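Long-range contacts in iron superoxide dismutase (PDB 2GPC), which probably catalyses the dismutation of superoxide into oxygen and hydrogen peroxide at an iron centre: residues A[53-58]-A[71-76]; A[65-70]-A[142-147]; A[75-80]-A[153-158]. All coordinates share one frame; numbering follows the deposited sequence. Where two conformers were deposited one is given.

Contact 1 (A[53-58]-A[71-76]). With FE2 (Fe (II) ion), chain C.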
ATOM      1  N   SER A  53      26.217   7.220   0.496  1.00 22.04           N
ATOM      2  CA  SER A  53      25.768   6.030  -0.222  1.00 20.68           C
ATOM      3  C   SER A  53      24.301   5.767   0.118  1.00 19.62           C
ATOM      4  O   SER A  53      23.743   6.387   1.018  1.00 18.91           O
ATOM      5  CB  SER A  53      26.619   4.809   0.156  1.00 20.74           C
ATOM      6  OG  SER A  53      26.372   4.411   1.493  1.00 19.61           O
ATOM      7  N   ILE A  54      23.680   4.842  -0.605  1.00 18.78           N
ATOM      8  CA  ILE A  54      22.310   4.431  -0.305  1.00 18.14           C
ATOM      9  C   ILE A  54      22.224   3.972   1.141  1.00 17.45           C
ATOM     10  O   ILE A  54      21.327   4.389   1.871  1.00 16.16           O
ATOM     11  CB  ILE A  54      21.856   3.298  -1.268  1.00 18.06           C
ATOM     12  CG1 ILE A  54      21.695   3.838  -2.694  1.00 18.92           C
ATOM     13  CG2 ILE A  54      20.542   2.644  -0.802  1.00 18.45           C
ATOM     14  CD1 ILE A  54      20.625   4.907  -2.841  1.00 19.44           C
ATOM     15  N   GLU A  55      23.166   3.130   1.557  1.00 17.19           N
ATOM     16  CA  GLU A  55      23.153   2.582   2.916  1.00 17.66           C
ATOM     17  C   GLU A  55      23.357   3.670   3.968  1.00 17.09           C
ATOM     18  O   GLU A  55      22.703   3.649   5.005  1.00 16.69           O
ATOM     19  CB  GLU A  55      24.185   1.459   3.064  1.00 18.12           C
ATOM     20  CG  GLU A  55      23.759   0.155   2.394  1.00 21.34           C
ATOM     21  CD  GLU A  55      24.679  -1.022   2.705  1.00 24.89           C
ATOM     22  OE1 GLU A  55      25.376  -0.998   3.745  1.00 29.14           O
ATOM     23  OE2 GLU A  55      24.708  -1.984   1.904  1.00 29.08           O
ATOM     24  N   GLU A  56      24.223   4.642   3.678  1.00 17.03           N
ATOM     25  CA  GLU A  56      24.499   5.734   4.605  0.50 16.67           C
ATOM     26  C   GLU A  56      23.228   6.549   4.817  1.00 16.55           C
ATOM     27  O   GLU A  56      22.918   6.956   5.932  1.00 16.38           O
ATOM     28  CB  GLU A  56      25.645   6.620   4.080  0.50 16.92           C
ATOM     29  CG  GLU A  56      27.024   6.214   4.599  0.50 17.06           C
ATOM     30  CD  GLU A  56      28.166   6.405   3.608  0.50 16.91           C
ATOM     31  OE1 GLU A  56      28.131   7.330   2.762  0.50 15.09           O
ATOM     32  OE2 GLU A  56      29.138   5.624   3.701  0.50 18.02           O
ATOM     33  N   ILE A  57      22.495   6.784   3.728  1.00 15.95           N
ATOM     34  CA  ILE A  57      21.238   7.512   3.790  1.00 15.50           C
ATOM     35  C   ILE A  57      20.192   6.766   4.639  1.00 15.60           C
ATOM     36  O   ILE A  57      19.466   7.378   5.434  1.00 15.33           O
ATOM     37  CB  ILE A  57      20.672   7.777   2.362  1.00 15.30           C
ATOM     38  CG1 ILE A  57      21.551   8.763   1.588  1.00 15.58           C
ATOM     39  CG2 ILE A  57      19.258   8.320   2.455  1.00 14.75           C
ATOM     40  CD1 ILE A  57      21.233   8.843   0.098  1.00 16.26           C
ATOM     41  N   ILE A  58      20.091   5.459   4.450  1.00 15.56           N
ATOM     42  CA  ILE A  58      19.121   4.657   5.188  1.00 16.07           C
ATOM     43  C   ILE A  58      19.404   4.733   6.708  1.00 16.85           C
ATOM     44  O   ILE A  58      18.483   4.783   7.524  1.00 15.64           O
ATOM     45  CB  ILE A  58      19.136   3.191   4.670  1.00 16.28           C
ATOM     46  CG1 ILE A  58      18.584   3.121   3.240  1.00 15.27           C
ATOM     47  CG2 ILE A  58      18.299   2.276   5.566  1.00 16.28           C
ATOM     48  CD1 ILE A  58      18.943   1.871   2.477  1.00 15.42           C
ATOM     49  N   GLN A  71      13.720   2.241  -0.369  1.00 10.77           N
ATOM     50  CA  GLN A  71      12.989   1.535  -1.413  1.00 10.85           C
ATOM     51  C   GLN A  71      13.944   1.056  -2.498  1.00 10.60           C
ATOM     52  O   GLN A  71      13.751  -0.006  -3.061  1.00 11.22           O
ATOM     53  CB  GLN A  71      11.880   2.391  -2.021  1.00 10.77           C
ATOM     54  CG  GLN A  71      10.646   2.545  -1.126  1.00 11.43           C
ATOM     55  CD  GLN A  71       9.879   1.251  -0.946  1.00 11.91           C
ATOM     56  OE1 GLN A  71      10.257   0.426  -0.126  1.00 11.43           O
ATOM     57  NE2 GLN A  71       8.803   1.071  -1.712  1.00 14.62           N
ATOM     58  N   ILE A  72      14.982   1.836  -2.772  1.00 10.50           N
ATOM     59  CA  ILE A  72      16.012   1.431  -3.718  1.00 10.35           C
ATOM     60  C   ILE A  72      16.764   0.187  -3.232  1.00 10.37           C
ATOM     61  O   ILE A  72      16.947  -0.771  -3.985  1.00 10.23           O
ATOM     62  CB  ILE A  72      16.975   2.612  -4.000  1.00 10.53           C
ATOM     63  CG1 ILE A  72      16.249   3.676  -4.836  1.00 10.77           C
ATOM     64  CG2 ILE A  72      18.218   2.138  -4.738  1.00 10.97           C
ATOM     65  CD1 ILE A  72      16.957   5.019  -4.896  1.00 11.99           C
ATOM     66  N   PHE A  73      17.210   0.209  -1.981  1.00 10.37           N
ATOM     67  CA  PHE A  73      17.886  -0.950  -1.391  1.00 10.55           C
ATOM     68  C   PHE A  73      16.961  -2.175  -1.353  1.00 10.73           C
ATOM     69  O   PHE A  73      17.362  -3.274  -1.767  1.00 10.49           O
ATOM     70  CB  PHE A  73      18.391  -0.606   0.015  1.00 10.43           C
ATOM     71  CG  PHE A  73      18.992  -1.768   0.748  1.00 11.65           C
ATOM     72  CD1 PHE A  73      20.372  -1.976   0.743  1.00 13.35           C
ATOM     73  CD2 PHE A  73      18.188  -2.664   1.430  1.00 11.43           C
ATOM     74  CE1 PHE A  73      20.927  -3.057   1.422  1.00 13.65           C
ATOM     75  CE2 PHE A  73      18.729  -3.732   2.107  1.00 12.25           C
ATOM     76  CZ  PHE A  73      20.115  -3.933   2.100  1.00 12.38           C
ATOM     77  N   ASN A  74      15.725  -1.987  -0.880  1.00 10.34           N
ATOM     78  CA  ASN A  74      14.793  -3.113  -0.698  1.00 10.48           C
ATOM     79  C   ASN A  74      14.472  -3.787  -2.039  1.00 10.49           C
ATOM     80  O   ASN A  74      14.398  -5.005  -2.114  1.00 10.87           O
ATOM     81  CB  ASN A  74      13.478  -2.673  -0.027  1.00 10.44           C
ATOM     82  CG  ASN A  74      13.665  -2.199   1.408  1.00 10.88           C
ATOM     83  OD1 ASN A  74      14.665  -2.495   2.036  1.00 10.51           O
ATOM     84  ND2 ASN A  74      12.679  -1.458   1.930  1.00  9.74           N
ATOM     85  N   HIS A  75      14.305  -2.995  -3.096  1.00  9.97           N
ATOM     86  CA  HIS A  75      13.957  -3.541  -4.410  1.00  9.90           C
ATOM     87  C   HIS A  75      15.120  -4.324  -4.995  1.00 10.13           C
ATOM     88  O   HIS A  75      14.930  -5.413  -5.511  1.00  9.76           O
ATOM     89  CB  HIS A  75      13.479  -2.441  -5.375  1.00  9.72           C
ATOM     90  CG  HIS A  75      12.058  -2.054  -5.146  1.00  9.62           C
ATOM     91  ND1 HIS A  75      11.682  -1.202  -4.131  1.00  8.83           N
ATOM     92  CD2 HIS A  75      10.914  -2.458  -5.745  1.00  9.95           C
ATOM     93  CE1 HIS A  75      10.369  -1.080  -4.127  1.00  7.90           C
ATOM     94  NE2 HIS A  75       9.876  -1.825  -5.100  1.00  9.58           N
ATOM     95  N   THR A  76      16.328  -3.785  -4.886  1.00 10.49           N
ATOM     96  CA  THR A  76      17.514  -4.509  -5.360  1.00 10.25           C
ATOM     97  C   THR A  76      17.659  -5.839  -4.625  1.00 10.60           C
ATOM     98  O   THR A  76      17.911  -6.870  -5.244  1.00 10.39           O
ATOM     99  CB  THR A  76      18.785  -3.641  -5.244  1.00 10.62           C
ATOM    100  OG1 THR A  76      18.759  -2.613  -6.245  1.00  9.88           O
ATOM    101  CG2 THR A  76      20.043  -4.448  -5.595  1.00 10.23           C
TER
HETATM  102 FE   FE2 C 195       7.944  -2.656  -5.068  1.00 10.61          FE
HETATM  103  O   HOH W   1       7.690  -1.845  -2.965  1.00  9.46           O
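Ile54, Glu55 and Ile58 of the short helix 54-60 pack on Ile72 and Phe73 of helix 63-80. The contact belongs to the alpha-hairpin domain of the iron/manganese superoxide dismutases. The short helix lies in the connection between the two long helices, 21-44 and 63-80. The axes of the two segments approach to 10.1 Å at 123°.

Ser53 starts the short helix as its N-cap. Its OG accepts from Glu56 N at 3.1 Å. The return bond, Ser53 N to Glu56 OE1, completes a capping box. Glu56 was modelled in two conformers, so this side-chain bond is less certain.

Ile54 uses two branches. CD1 meets Ile72 CG2 at 4.1 Å, the side chains crossing at about a right angle. CG2 touches Phe73 CB at 4.0 Å. Leu39 of helix 21-44 packs on both Ile54 and Ile72.

Glu55 extends beyond CG to the Phe73 ring. OE2 lies at the ring edge, 4.0 Å from CE1, with the carboxylate and ring planes 84° apart.

Ile58 makes the closest approach, CD1 to Phe73 CB at 3.5 Å. CG of Phe73 is anti to its backbone N (chi1 175°), which brings the CE1 edge of the ring beside the Glu55 carboxylate.

On the far side of helix 63-80, His75 binds iron together with His27, Asp160, His164 and a water. Its ring is held at both nitrogens, NE2 by the iron and ND1 by Gln71 O. ND1 donates to that oxygen at 2.6 Å, while His75 N reaches it from the opposite face of the carbonyl plane.

Contact 2 (A[65-70]-A[142-147])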
ATOM      1  N   ILE A  65      13.222  11.356   2.202  1.00 16.36           N
ATOM      2  CA  ILE A  65      14.535  10.973   1.699  1.00 16.51           C
ATOM      3  C   ILE A  65      14.918   9.538   2.094  1.00 15.13           C
ATOM      4  O   ILE A  65      15.437   8.784   1.271  1.00 13.79           O
ATOM      5  CB  ILE A  65      15.614  12.007   2.129  1.00 17.21           C
ATOM      6  CG1 ILE A  65      16.836  11.870   1.236  1.00 20.34           C
ATOM      7  CG2 ILE A  65      15.983  11.872   3.580  1.00 18.72           C
ATOM      8  CD1 ILE A  65      16.567  12.405  -0.183  1.00 21.75           C
ATOM      9  N   PHE A  66      14.649   9.169   3.346  1.00 13.96           N
ATOM     10  CA  PHE A  66      14.819   7.786   3.789  1.00 13.59           C
ATOM     11  C   PHE A  66      14.005   6.841   2.902  1.00 12.62           C
ATOM     12  O   PHE A  66      14.533   5.847   2.431  1.00 11.99           O
ATOM     13  CB  PHE A  66      14.397   7.616   5.253  1.00 13.49           C
ATOM     14  CG  PHE A  66      14.334   6.183   5.697  1.00 14.80           C
ATOM     15  CD1 PHE A  66      15.439   5.570   6.267  1.00 14.71           C
ATOM     16  CD2 PHE A  66      13.176   5.440   5.522  1.00 14.06           C
ATOM     17  CE1 PHE A  66      15.373   4.251   6.671  1.00 14.77           C
ATOM     18  CE2 PHE A  66      13.115   4.129   5.927  1.00 14.45           C
ATOM     19  CZ  PHE A  66      14.216   3.530   6.484  1.00 14.62           C
ATOM     20  N   ASN A  67      12.734   7.161   2.675  1.00 12.16           N
ATOM     21  CA  ASN A  67      11.851   6.285   1.899  1.00 12.31           C
ATOM     22  C   ASN A  67      12.401   5.963   0.499  1.00 11.92           C
ATOM     23  O   ASN A  67      12.274   4.834   0.026  1.00 11.71           O
ATOM     24  CB  ASN A  67      10.439   6.877   1.765  1.00 12.14           C
ATOM     25  CG  ASN A  67       9.706   7.024   3.101  1.00 13.10           C
ATOM     26  OD1 ASN A  67      10.056   6.394   4.120  1.00 14.38           O
ATOM     27  ND2 ASN A  67       8.650   7.854   3.092  1.00  9.73           N
ATOM     28  N   LEU A  68      12.998   6.957  -0.159  1.00 11.63           N
ATOM     29  CA  LEU A  68      13.555   6.767  -1.485  1.00 11.51           C
ATOM     30  C   LEU A  68      14.761   5.826  -1.445  1.00 11.28           C
ATOM     31  O   LEU A  68      14.806   4.866  -2.188  1.00 10.67           O
ATOM     32  CB  LEU A  68      13.958   8.111  -2.115  1.00 12.00           C
ATOM     33  CG  LEU A  68      12.824   9.114  -2.376  1.00 11.91           C
ATOM     34  CD1 LEU A  68      13.384  10.454  -2.861  1.00 12.67           C
ATOM     35  CD2 LEU A  68      11.805   8.551  -3.356  1.00 12.89           C
ATOM     36  N   ALA A  69      15.727   6.105  -0.575  1.00 11.23           N
ATOM     37  CA  ALA A  69      16.931   5.271  -0.468  1.00 11.47           C
ATOM     38  C   ALA A  69      16.588   3.849  -0.026  1.00 11.38           C
ATOM     39  O   ALA A  69      17.114   2.876  -0.555  1.00 11.71           O
ATOM     40  CB  ALA A  69      17.918   5.895   0.509  1.00 11.56           C
ATOM     41  N   ALA A  70      15.700   3.734   0.948  1.00 11.29           N
ATOM     42  CA  ALA A  70      15.307   2.423   1.464  1.00 11.23           C
ATOM     43  C   ALA A  70      14.576   1.600   0.415  1.00 11.08           C
ATOM     44  O   ALA A  70      14.785   0.395   0.323  1.00 11.55           O
ATOM     45  CB  ALA A  70      14.459   2.568   2.696  1.00 11.04           C
ATOM     46  N   HIS A 142       7.123  -2.075   7.314  1.00 10.68           N
ATOM     47  CA  HIS A 142       5.975  -1.388   6.772  1.00 10.72           C
ATOM     48  C   HIS A 142       6.480  -0.268   5.873  1.00 10.78           C
ATOM     49  O   HIS A 142       7.477   0.389   6.183  1.00 10.67           O
ATOM     50  CB  HIS A 142       5.125  -0.830   7.918  1.00 10.81           C
ATOM     51  CG  HIS A 142       3.742  -0.434   7.515  1.00 11.09           C
ATOM     52  ND1 HIS A 142       2.863  -1.309   6.912  1.00 12.69           N
ATOM     53  CD2 HIS A 142       3.077   0.743   7.641  1.00 12.69           C
ATOM     54  CE1 HIS A 142       1.717  -0.691   6.689  1.00 13.13           C
ATOM     55  NE2 HIS A 142       1.818   0.551   7.129  1.00 13.38           N
ATOM     56  N   ASP A 143       5.781  -0.068   4.764  1.00 10.45           N
ATOM     57  CA  ASP A 143       6.112   0.960   3.780  1.00 10.90           C
ATOM     58  C   ASP A 143       7.528   0.768   3.239  1.00 10.92           C
ATOM     59  O   ASP A 143       7.771  -0.220   2.547  1.00 10.93           O
ATOM     60  CB  ASP A 143       5.855   2.348   4.356  1.00 10.46           C
ATOM     61  CG  ASP A 143       4.414   2.537   4.754  1.00 12.31           C
ATOM     62  OD1 ASP A 143       3.522   2.033   4.032  1.00 13.33           O
ATOM     63  OD2 ASP A 143       4.067   3.173   5.763  1.00 13.68           O
ATOM     64  N   ALA A 144       8.443   1.692   3.534  1.00 10.51           N
ATOM     65  CA  ALA A 144       9.830   1.605   3.071  1.00 10.98           C
ATOM     66  C   ALA A 144      10.767   1.112   4.165  1.00 11.12           C
ATOM     67  O   ALA A 144      11.974   1.099   3.979  1.00 11.42           O
ATOM     68  CB  ALA A 144      10.304   2.959   2.540  1.00 11.05           C
ATOM     69  N   GLY A 145      10.201   0.694   5.299  1.00 11.45           N
ATOM     70  CA  GLY A 145      10.955   0.121   6.389  1.00 11.32           C
ATOM     71  C   GLY A 145      12.029  -0.824   5.878  1.00 11.36           C
ATOM     72  O   GLY A 145      11.799  -1.646   4.979  1.00 10.89           O
ATOM     73  N   CYS A 146      13.208  -0.693   6.468  1.00 11.81           N
ATOM     74  CA  CYS A 146      14.389  -1.414   6.035  1.00 12.31           C
ATOM     75  C   CYS A 146      15.134  -1.968   7.259  1.00 12.82           C
ATOM     76  O   CYS A 146      15.379  -1.227   8.200  1.00 13.22           O
ATOM     77  CB  CYS A 146      15.286  -0.464   5.257  1.00 12.10           C
ATOM     78  SG  CYS A 146      16.737  -1.256   4.524  1.00 12.86           S
ATOM     79  N   PRO A 147      15.493  -3.255   7.250  1.00 13.61           N
ATOM     80  CA  PRO A 147      16.213  -3.865   8.381  1.00 13.96           C
ATOM     81  C   PRO A 147      17.520  -3.160   8.727  1.00 13.91           C
ATOM     82  O   PRO A 147      17.896  -3.238   9.885  1.00 13.42           O
ATOM     83  CB  PRO A 147      16.497  -5.302   7.908  1.00 13.96           C
ATOM     84  CG  PRO A 147      15.561  -5.540   6.787  1.00 14.65           C
ATOM     85  CD  PRO A 147      15.236  -4.230   6.175  1.00 13.52           C
TER
HETATM   86  O   HOH W   2       8.512   4.262   5.187  1.00 13.08           O
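Ala144 sets its methyl group against Asn67 of helix 63-80 and its carbonyl oxygen against Ala70, one turn further on. Ala144 belongs to a type II' beta turn from His142 to Gly145, closed by Gly145 N to His142 O at 2.9 Å. The contact joins the alpha-hairpin domain to the C-terminal domain.

The packing is made of small groups. CB of Ala144 lies 3.7 Å from both the CA and the O of Asn67. It also comes within 4.2 Å of Ala70 CB. Ala144 O packs closely on the CB of Ala70, at 3.2 Å, and approaches the Phe66 ring obliquely. The methyl of Ala70 then meets Cys146 CB at 4.1 Å. With CG anti to the backbone N (chi1 170°), the Phe66 ring swings out beside Ala70, and its tip reaches across, CZ to Cys146 CB at 4.3 Å. The methyl of Ala70 lies against one face of the ring, offset toward its rim. Asn67 OD1 lies at the ring edge, near the plane.

The polar link between the segments is a water. It donates to Asn67 OD1 at 2.8 Å and accepts from Ala144 N at 3.1 Å. It thereby ties the helix side chain to the backbone of the turn. Ala144 O has a weak hydrogen bond from Asn74 ND2.

The loop leaves strand 135-142 and runs on toward strand 153-160. Ile58 of helix 54-60 packs on both Phe66 and Cys146. Phe120 of the second subunit packs on Asn67 and Ala144, and His142 and Asp143 exchange hydrogen bonds with Asp143 and His142 of that subunit. The contact joins helix 63-80 to the loop after strand 135-142, beside helix 54-60 and next to the dimer interface.

Contact 3 (A[75-80]-A[153-158]). With FE2 (Fe (II) ion), chain C.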
ATOM      1  N   HIS A  75      14.305  -2.995  -3.096  1.00  9.97           N
ATOM      2  CA  HIS A  75      13.957  -3.541  -4.410  1.00  9.90           C
ATOM      3  C   HIS A  75      15.120  -4.324  -4.995  1.00 10.13           C
ATOM      4  O   HIS A  75      14.930  -5.413  -5.511  1.00  9.76           O
ATOM      5  CB  HIS A  75      13.479  -2.441  -5.375  1.00  9.72           C
ATOM      6  CG  HIS A  75      12.058  -2.054  -5.146  1.00  9.62           C
ATOM      7  ND1 HIS A  75      11.682  -1.202  -4.131  1.00  8.83           N
ATOM      8  CD2 HIS A  75      10.914  -2.458  -5.745  1.00  9.95           C
ATOM      9  CE1 HIS A  75      10.369  -1.080  -4.127  1.00  7.90           C
ATOM     10  NE2 HIS A  75       9.876  -1.825  -5.100  1.00  9.58           N
ATOM     11  N   THR A  76      16.328  -3.785  -4.886  1.00 10.49           N
ATOM     12  CA  THR A  76      17.514  -4.509  -5.360  1.00 10.25           C
ATOM     13  C   THR A  76      17.659  -5.839  -4.625  1.00 10.60           C
ATOM     14  O   THR A  76      17.911  -6.870  -5.244  1.00 10.39           O
ATOM     15  CB  THR A  76      18.785  -3.641  -5.244  1.00 10.62           C
ATOM     16  OG1 THR A  76      18.759  -2.613  -6.245  1.00  9.88           O
ATOM     17  CG2 THR A  76      20.043  -4.448  -5.595  1.00 10.23           C
ATOM     18  N   PHE A  77      17.464  -5.823  -3.311  1.00 10.60           N
ATOM     19  CA  PHE A  77      17.541  -7.045  -2.505  1.00 11.00           C
ATOM     20  C   PHE A  77      16.449  -8.048  -2.878  1.00 10.53           C
ATOM     21  O   PHE A  77      16.648  -9.259  -2.806  1.00 10.15           O
ATOM     22  CB  PHE A  77      17.464  -6.706  -1.014  1.00 11.20           C
ATOM     23  CG  PHE A  77      18.046  -7.757  -0.136  1.00 13.46           C
ATOM     24  CD1 PHE A  77      19.372  -7.689   0.269  1.00 16.02           C
ATOM     25  CD2 PHE A  77      17.278  -8.838   0.271  1.00 14.93           C
ATOM     26  CE1 PHE A  77      19.924  -8.695   1.074  1.00 16.43           C
ATOM     27  CE2 PHE A  77      17.820  -9.840   1.071  1.00 15.29           C
ATOM     28  CZ  PHE A  77      19.141  -9.773   1.464  1.00 15.42           C
ATOM     29  N   TYR A  78      15.300  -7.518  -3.282  1.00  9.84           N
ATOM     30  CA  TYR A  78      14.157  -8.316  -3.725  1.00  9.42           C
ATOM     31  C   TYR A  78      14.444  -9.070  -5.040  1.00  9.57           C
ATOM     32  O   TYR A  78      14.175 -10.271  -5.137  1.00  8.65           O
ATOM     33  CB  TYR A  78      12.953  -7.393  -3.882  1.00  9.34           C
ATOM     34  CG  TYR A  78      11.728  -7.973  -4.550  1.00  8.31           C
ATOM     35  CD1 TYR A  78      11.065  -9.085  -4.024  1.00  8.29           C
ATOM     36  CD2 TYR A  78      11.205  -7.378  -5.683  1.00  6.93           C
ATOM     37  CE1 TYR A  78       9.900  -9.582  -4.635  1.00  9.06           C
ATOM     38  CE2 TYR A  78      10.070  -7.870  -6.307  1.00  8.45           C
ATOM     39  CZ  TYR A  78       9.418  -8.972  -5.779  1.00  8.29           C
ATOM     40  OH  TYR A  78       8.287  -9.428  -6.420  1.00 10.13           O
ATOM     41  N   TRP A  79      15.007  -8.380  -6.032  1.00  8.91           N
ATOM     42  CA  TRP A  79      15.361  -9.046  -7.291  1.00  9.55           C
ATOM     43  C   TRP A  79      16.451 -10.104  -7.065  1.00  9.40           C
ATOM     44  O   TRP A  79      16.413 -11.182  -7.668  1.00  9.72           O
ATOM     45  CB  TRP A  79      15.836  -8.058  -8.367  1.00  9.62           C
ATOM     46  CG  TRP A  79      14.965  -6.868  -8.589  1.00 10.36           C
ATOM     47  CD1 TRP A  79      15.345  -5.560  -8.533  1.00 12.13           C
ATOM     48  CD2 TRP A  79      13.582  -6.866  -8.962  1.00 10.30           C
ATOM     49  NE1 TRP A  79      14.278  -4.743  -8.822  1.00 12.07           N
ATOM     50  CE2 TRP A  79      13.186  -5.521  -9.098  1.00 12.23           C
ATOM     51  CE3 TRP A  79      12.636  -7.864  -9.202  1.00 11.79           C
ATOM     52  CZ2 TRP A  79      11.881  -5.151  -9.446  1.00 12.48           C
ATOM     53  CZ3 TRP A  79      11.340  -7.494  -9.542  1.00 11.78           C
ATOM     54  CH2 TRP A  79      10.981  -6.155  -9.659  1.00 12.36           C
ATOM     55  N   GLU A  80      17.395  -9.809  -6.176  1.00  9.59           N
ATOM     56  CA  GLU A  80      18.473 -10.741  -5.844  1.00 10.02           C
ATOM     57  C   GLU A  80      17.961 -11.945  -5.041  1.00 10.32           C
ATOM     58  O   GLU A  80      18.625 -12.978  -4.983  1.00 10.49           O
ATOM     59  CB  GLU A  80      19.577 -10.011  -5.074  1.00 10.43           C
ATOM     60  CG  GLU A  80      20.296  -8.977  -5.924  1.00 11.97           C
ATOM     61  CD  GLU A  80      21.296  -8.124  -5.165  1.00 14.15           C
ATOM     62  OE1 GLU A  80      22.116  -7.479  -5.838  1.00 15.12           O
ATOM     63  OE2 GLU A  80      21.272  -8.085  -3.910  1.00 17.01           O
ATOM     64  N   LEU A 153      20.155  -6.911  12.581  1.00 18.92           N
ATOM     65  CA  LEU A 153      19.327  -7.785  11.744  1.00 19.28           C
ATOM     66  C   LEU A 153      19.842  -7.873  10.313  1.00 19.69           C
ATOM     67  O   LEU A 153      19.403  -7.096   9.446  1.00 20.56           O
ATOM     68  CB  LEU A 153      17.879  -7.287  11.727  1.00 19.68           C
ATOM     69  CG  LEU A 153      17.140  -7.154  13.050  1.00 20.21           C
ATOM     70  CD1 LEU A 153      15.709  -6.711  12.781  1.00 22.24           C
ATOM     71  CD2 LEU A 153      17.162  -8.451  13.856  1.00 20.07           C
ATOM     72  N   LYS A 154      20.752  -8.814  10.057  1.00 18.94           N
ATOM     73  CA  LYS A 154      21.299  -9.023   8.718  1.00 18.81           C
ATOM     74  C   LYS A 154      20.242  -9.588   7.756  1.00 17.71           C
ATOM     75  O   LYS A 154      19.679 -10.656   7.999  1.00 16.99           O
ATOM     76  CB  LYS A 154      22.508  -9.961   8.764  1.00 19.15           C
ATOM     77  CG  LYS A 154      23.228 -10.125   7.427  1.00 21.85           C
ATOM     78  CD  LYS A 154      24.752 -10.164   7.581  1.00 25.89           C
ATOM     79  CE  LYS A 154      25.217 -11.325   8.460  1.00 28.21           C
ATOM     80  NZ  LYS A 154      26.529 -11.895   7.980  1.00 30.07           N
ATOM     81  N   PRO A 155      19.961  -8.879   6.670  1.00 16.62           N
ATOM     82  CA  PRO A 155      18.939  -9.340   5.728  1.00 15.93           C
ATOM     83  C   PRO A 155      19.404 -10.548   4.913  1.00 14.78           C
ATOM     84  O   PRO A 155      20.527 -10.576   4.420  1.00 13.92           O
ATOM     85  CB  PRO A 155      18.679  -8.113   4.850  1.00 15.99           C
ATOM     86  CG  PRO A 155      19.871  -7.261   4.974  1.00 16.96           C
ATOM     87  CD  PRO A 155      20.546  -7.587   6.273  1.00 17.29           C
ATOM     88  N   LEU A 156      18.534 -11.545   4.803  1.00 13.67           N
ATOM     89  CA  LEU A 156      18.814 -12.749   4.023  1.00 13.24           C
ATOM     90  C   LEU A 156      17.917 -12.901   2.792  1.00 12.39           C
ATOM     91  O   LEU A 156      18.363 -13.398   1.757  1.00 12.76           O
ATOM     92  CB  LEU A 156      18.664 -13.987   4.901  1.00 13.28           C
ATOM     93  CG  LEU A 156      19.516 -14.055   6.175  1.00 14.02           C
ATOM     94  CD1 LEU A 156      19.324 -15.420   6.824  1.00 13.58           C
ATOM     95  CD2 LEU A 156      20.974 -13.786   5.920  1.00 14.63           C
ATOM     96  N   LEU A 157      16.665 -12.475   2.913  1.00 11.77           N
ATOM     97  CA  LEU A 157      15.650 -12.682   1.889  1.00 11.70           C
ATOM     98  C   LEU A 157      14.545 -11.655   2.084  1.00 10.67           C
ATOM     99  O   LEU A 157      14.201 -11.347   3.211  1.00 10.62           O
ATOM    100  CB  LEU A 157      15.040 -14.086   2.047  1.00 12.29           C
ATOM    101  CG  LEU A 157      14.050 -14.621   1.024  1.00 14.29           C
ATOM    102  CD1 LEU A 157      14.760 -14.952  -0.283  1.00 15.78           C
ATOM    103  CD2 LEU A 157      13.341 -15.868   1.564  1.00 15.75           C
ATOM    104  N   THR A 158      13.988 -11.130   0.999  1.00  9.97           N
ATOM    105  CA  THR A 158      12.767 -10.328   1.104  1.00 10.46           C
ATOM    106  C   THR A 158      11.791 -10.611  -0.030  1.00 10.24           C
ATOM    107  O   THR A 158      12.185 -11.007  -1.129  1.00 11.01           O
ATOM    108  CB  THR A 158      13.077  -8.817   1.193  1.00 10.37           C
ATOM    109  OG1 THR A 158      11.887  -8.082   1.558  1.00 10.92           O
ATOM    110  CG2 THR A 158      13.516  -8.247  -0.163  1.00 10.17           C
TER
HETATM  111 FE   FE2 C 195       7.944  -2.656  -5.068  1.00 10.61          FE
HETATM  112  O   HOH W   1       7.690  -1.845  -2.965  1.00  9.46           O
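Phe77 O and Thr158 N, one from each segment, both hydrogen-bond to OG of Ser81. The serine hydroxyl thus links helix 63-80 to strand 153-160 of the antiparallel sheet. The short axes cross at 77°, so the helix lies almost square across the strand.

Phe77 carries most of the contact. Its CG is anti to the backbone N (chi1 -158°), which drives the ring edge-first at the backbone of Leu156 and Leu157. Pro155 CB stands over one ring face in a CH-pi contact, 4.2 Å from the ring centroid and 28° off the normal. The ring edge meets the backbone itself, with CE2 3.4 Å from Leu157 N. CZ lies equally near Pro155 O. The edge fits at a classic beta bulge, where Leu156 and Leu157 both face Leu127 of strand 123-130. Gln193 of helix 187-193 also touches Phe77.

Thr158 is the second anchor. Its OG1 bonds to Ala125 O of the adjacent strand. CG2, placed between the backbone N and the carbonyl carbon, points to the helix and lies 3.6 Å from Tyr78 CA. It also touches Phe77 CD2 at 3.8 Å. Two residues further along the same strand is Asp160, an iron ligand.

Tyr78 bonds through OH to the hydroxyl of Tyr177. Its ring edge faces Thr158 O, with CD1 at 3.7 Å and the oxygen near the ring plane. That buried oxygen has no hydrogen-bond partner in the model. The slightly positive C-H edge of the tyrosine may offset part of this cost electrostatically.

Overall arrangement
All three contacts use helix 63-80. Contact 2 lies on its earlier turns, contact 1 in the middle and contact 3 at the end. Contacts 1 and 3 share His75, which binds iron at 2.1 Å through NE2. Their centres are about 11 Å apart, against about 8 Å for contacts 1 and 2 and about 13 Å for contacts 2 and 3. Asn74 joins the set: its ND2 probably hydrogen-bonds to Gly145 O of contact 2 at 3.2 Å, and its O lies 3.9 Å from Thr158 CG2 of contact 3. Contact 2 gives no iron ligand; the Ala144 side chain is about 10 Å from the iron.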